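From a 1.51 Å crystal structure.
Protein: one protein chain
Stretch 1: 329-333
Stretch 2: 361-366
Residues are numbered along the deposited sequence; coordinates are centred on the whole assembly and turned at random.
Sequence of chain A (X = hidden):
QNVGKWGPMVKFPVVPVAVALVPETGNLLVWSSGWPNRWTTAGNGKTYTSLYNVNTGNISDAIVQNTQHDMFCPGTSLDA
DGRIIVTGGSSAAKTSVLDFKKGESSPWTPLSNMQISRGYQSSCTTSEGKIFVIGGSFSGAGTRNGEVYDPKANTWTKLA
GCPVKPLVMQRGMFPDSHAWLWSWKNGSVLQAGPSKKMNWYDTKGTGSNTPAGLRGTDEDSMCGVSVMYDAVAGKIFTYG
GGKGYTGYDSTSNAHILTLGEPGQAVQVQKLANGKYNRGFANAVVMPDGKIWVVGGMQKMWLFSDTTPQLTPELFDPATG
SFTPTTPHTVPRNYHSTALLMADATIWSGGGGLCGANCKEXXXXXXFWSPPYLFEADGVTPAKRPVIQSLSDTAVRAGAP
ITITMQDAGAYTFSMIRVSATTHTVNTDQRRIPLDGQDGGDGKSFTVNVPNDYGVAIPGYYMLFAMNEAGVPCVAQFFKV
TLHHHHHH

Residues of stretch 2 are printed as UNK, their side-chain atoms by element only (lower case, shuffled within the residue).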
# COMPACT_ATOMS: atom_id res chain seq x y z
N THR A 329 -5.85 -21.76 0.14
CA THR A 329 -7.04 -22.50 -0.36
C THR A 329 -8.19 -21.61 -0.73
O THR A 329 -8.93 -21.93 -1.68
CB THR A 329 -7.51 -23.55 0.67
OG1 THR A 329 -7.81 -22.94 1.93
CG2 THR A 329 -6.50 -24.65 0.78
N VAL A 330 -8.28 -20.44 -0.14
CA VAL A 330 -9.32 -19.49 -0.43
C VAL A 330 -8.87 -18.54 -1.55
O VAL A 330 -7.84 -17.88 -1.40
CB VAL A 330 -9.74 -18.68 0.81
CG1 VAL A 330 -10.82 -17.68 0.51
CG2 VAL A 330 -10.23 -19.64 1.94
N PRO A 331 -9.69 -18.34 -2.58
CA PRO A 331 -9.33 -17.34 -3.64
C PRO A 331 -9.24 -15.96 -3.04
O PRO A 331 -10.05 -15.59 -2.18
CB PRO A 331 -10.49 -17.40 -4.64
CG PRO A 331 -11.02 -18.76 -4.41
CD PRO A 331 -10.95 -19.03 -2.94
N ARG A 332 -8.27 -15.17 -3.51
CA ARG A 332 -8.12 -13.77 -3.11
C ARG A 332 -8.13 -12.92 -4.36
O ARG A 332 -7.09 -12.52 -4.84
CB ARG A 332 -6.82 -13.61 -2.31
CG ARG A 332 -6.74 -14.44 -1.00
CD ARG A 332 -7.75 -14.14 0.06
NE ARG A 332 -7.59 -15.07 1.22
CZ ARG A 332 -8.53 -15.30 2.16
NH1 ARG A 332 -9.67 -14.69 2.13
NH2 ARG A 332 -8.28 -16.17 3.11
N ASN A 333 -9.34 -12.64 -4.82
CA ASN A 333 -9.51 -12.00 -6.10
C ASN A 333 -9.99 -10.60 -5.88
O ASN A 333 -9.41 -9.88 -5.07
CB ASN A 333 -10.42 -12.84 -7.04
CG ASN A 333 -9.86 -14.15 -7.42
OD1 ASN A 333 -8.67 -14.43 -7.29
ND2 ASN A 333 -10.74 -15.01 -7.98
N UNK A 361 -18.07 -14.15 -0.52
CA UNK A 361 -17.61 -13.37 0.60
C UNK A 361 -16.60 -14.17 1.40
O UNK A 361 -16.82 -15.34 1.81
c UNK A 361 -18.72 -13.09 1.57
c UNK A 361 -19.65 -12.08 1.12
o UNK A 361 -19.35 -11.11 0.38
n UNK A 361 -20.86 -12.20 1.67
N UNK A 362 -15.41 -13.57 1.60
CA UNK A 362 -14.42 -14.20 2.46
C UNK A 362 -14.09 -13.29 3.61
O UNK A 362 -13.43 -12.22 3.45
c UNK A 362 -13.21 -14.51 1.59
c UNK A 362 -13.53 -15.39 0.44
n UNK A 362 -14.08 -16.64 0.61
c UNK A 362 -14.33 -17.18 -0.57
c UNK A 362 -13.45 -15.20 -0.91
n UNK A 362 -13.93 -16.34 -1.50
N UNK A 363 -14.55 -13.63 4.82
CA UNK A 363 -14.38 -12.76 6.01
C UNK A 363 -13.00 -12.99 6.64
O UNK A 363 -12.68 -12.44 7.65
c UNK A 363 -17.41 -11.31 6.94
c UNK A 363 -17.64 -13.40 5.79
c UNK A 363 -16.89 -12.53 6.59
c UNK A 363 -19.39 -11.81 5.73
c UNK A 363 -15.51 -12.95 7.06
c UNK A 363 -18.92 -13.01 5.37
c UNK A 363 -18.67 -10.92 6.53
N UNK A 364 -12.27 -13.92 6.09
CA UNK A 364 -11.11 -14.44 6.72
C UNK A 364 -9.81 -13.99 5.97
O UNK A 364 -9.83 -13.37 4.93
o UNK A 364 -11.49 -16.02 4.40
o UNK A 364 -10.32 -17.61 5.33
c UNK A 364 -11.02 -16.58 5.41
c UNK A 364 -11.20 -15.92 6.78
N UNK A 365 -8.72 -14.32 6.65
CA UNK A 365 -7.41 -14.26 6.07
C UNK A 365 -6.44 -14.89 7.00
O UNK A 365 -6.84 -15.55 7.96
N UNK A 366 -5.16 -14.80 6.66
CA UNK A 366 -4.10 -15.44 7.45
C UNK A 366 -2.87 -14.53 7.30
O UNK A 366 -2.79 -13.77 6.30
c UNK A 366 -4.77 -17.89 6.96
c UNK A 366 -4.39 -19.11 6.13
o UNK A 366 -4.54 -19.16 4.89
n UNK A 366 -3.89 -20.12 6.81
c UNK A 366 -3.71 -16.80 6.93
O HOH W 1 -5.76 -17.65 3.05

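Position 361 carries four side-chain atoms: two carbons in a row, the second bearing one oxygen and one nitrogen. None of them touches stretch 1. This is a carboxamide on a single methylene, hence asparagine. The nearest pair, Asn361 CB and Val330 CG1, is 9.2 Å apart, and both polar atoms of the side chain are hydrogen-bonded elsewhere in the structure.

Position 362 has one carbon leading to a five-membered ring of three carbons and two nitrogens, and one face of this ring lies over Val330 CG1. The ring is an imidazole, so the residue is histidine. Its CA-to-CB bond points toward stretch 1. With chi1 in the m well, the ring of His362 turns one face to Val330, whose CG1 lies 3.5 Å from the ring centroid and 15° off the normal, a CH-pi contact. The closest atoms of this pair are Val330 CG1 and His362 ND1, at 3.4 Å. The backbone of the next residue also approaches the ring, with Pro331 O 3.7 Å from His362 CD2.

At position 363 one carbon precedes a ring of six carbons with no heteroatom, and nothing here touches stretch 1. The ring identifies phenylalanine. The CA-to-CB bond of Phe363 points away from stretch 1, and the nearest approach is Phe363 CB to Arg332 NH1, 7.8 Å.

Position 364 shows two carbons, the second carrying two oxygens that meet the guanidinium of Arg332: a short carboxylate, and therefore aspartate. The CA-to-CB bond of Asp364 points sideways, but the end of the side chain comes nearer. Arg332 NH1 donates to Asp364 OD1 at 3.2 Å, forming a salt bridge, while Arg332 NH2 makes a weak hydrogen bond to Asp364 OD2 at 3.3 Å and another to Asp364 OD1 at 3.5 Å.

Position 365 has no side-chain atoms; its CA lies 3.6 Å from Arg332 NH2, so the guanidinium packs close to the bare backbone. The residue is glycine.

Position 366 has three carbons in line, the third bearing one oxygen and one nitrogen. It does not touch stretch 1 directly; a water bridges the gap. This longer carboxamide is glutamine. The water accepts from Arg332 NH2 at 2.9 Å and donates to Gln366 OE1 at 2.7 Å.

The contact, burying 255 Å² in all, thus joins two kinds of interaction. Val330 packs over the imidazole face, while Arg332 contacts His362, Asp364 and Gly365, its NH1 3.6 Å from His362 CB, and pairs its charge with Asp364. Because Arg332 NH2 also binds the water, the polar network extends to Gln366, beyond the reach of direct contact.

Stretch 2 (361-366) NHFDGQ
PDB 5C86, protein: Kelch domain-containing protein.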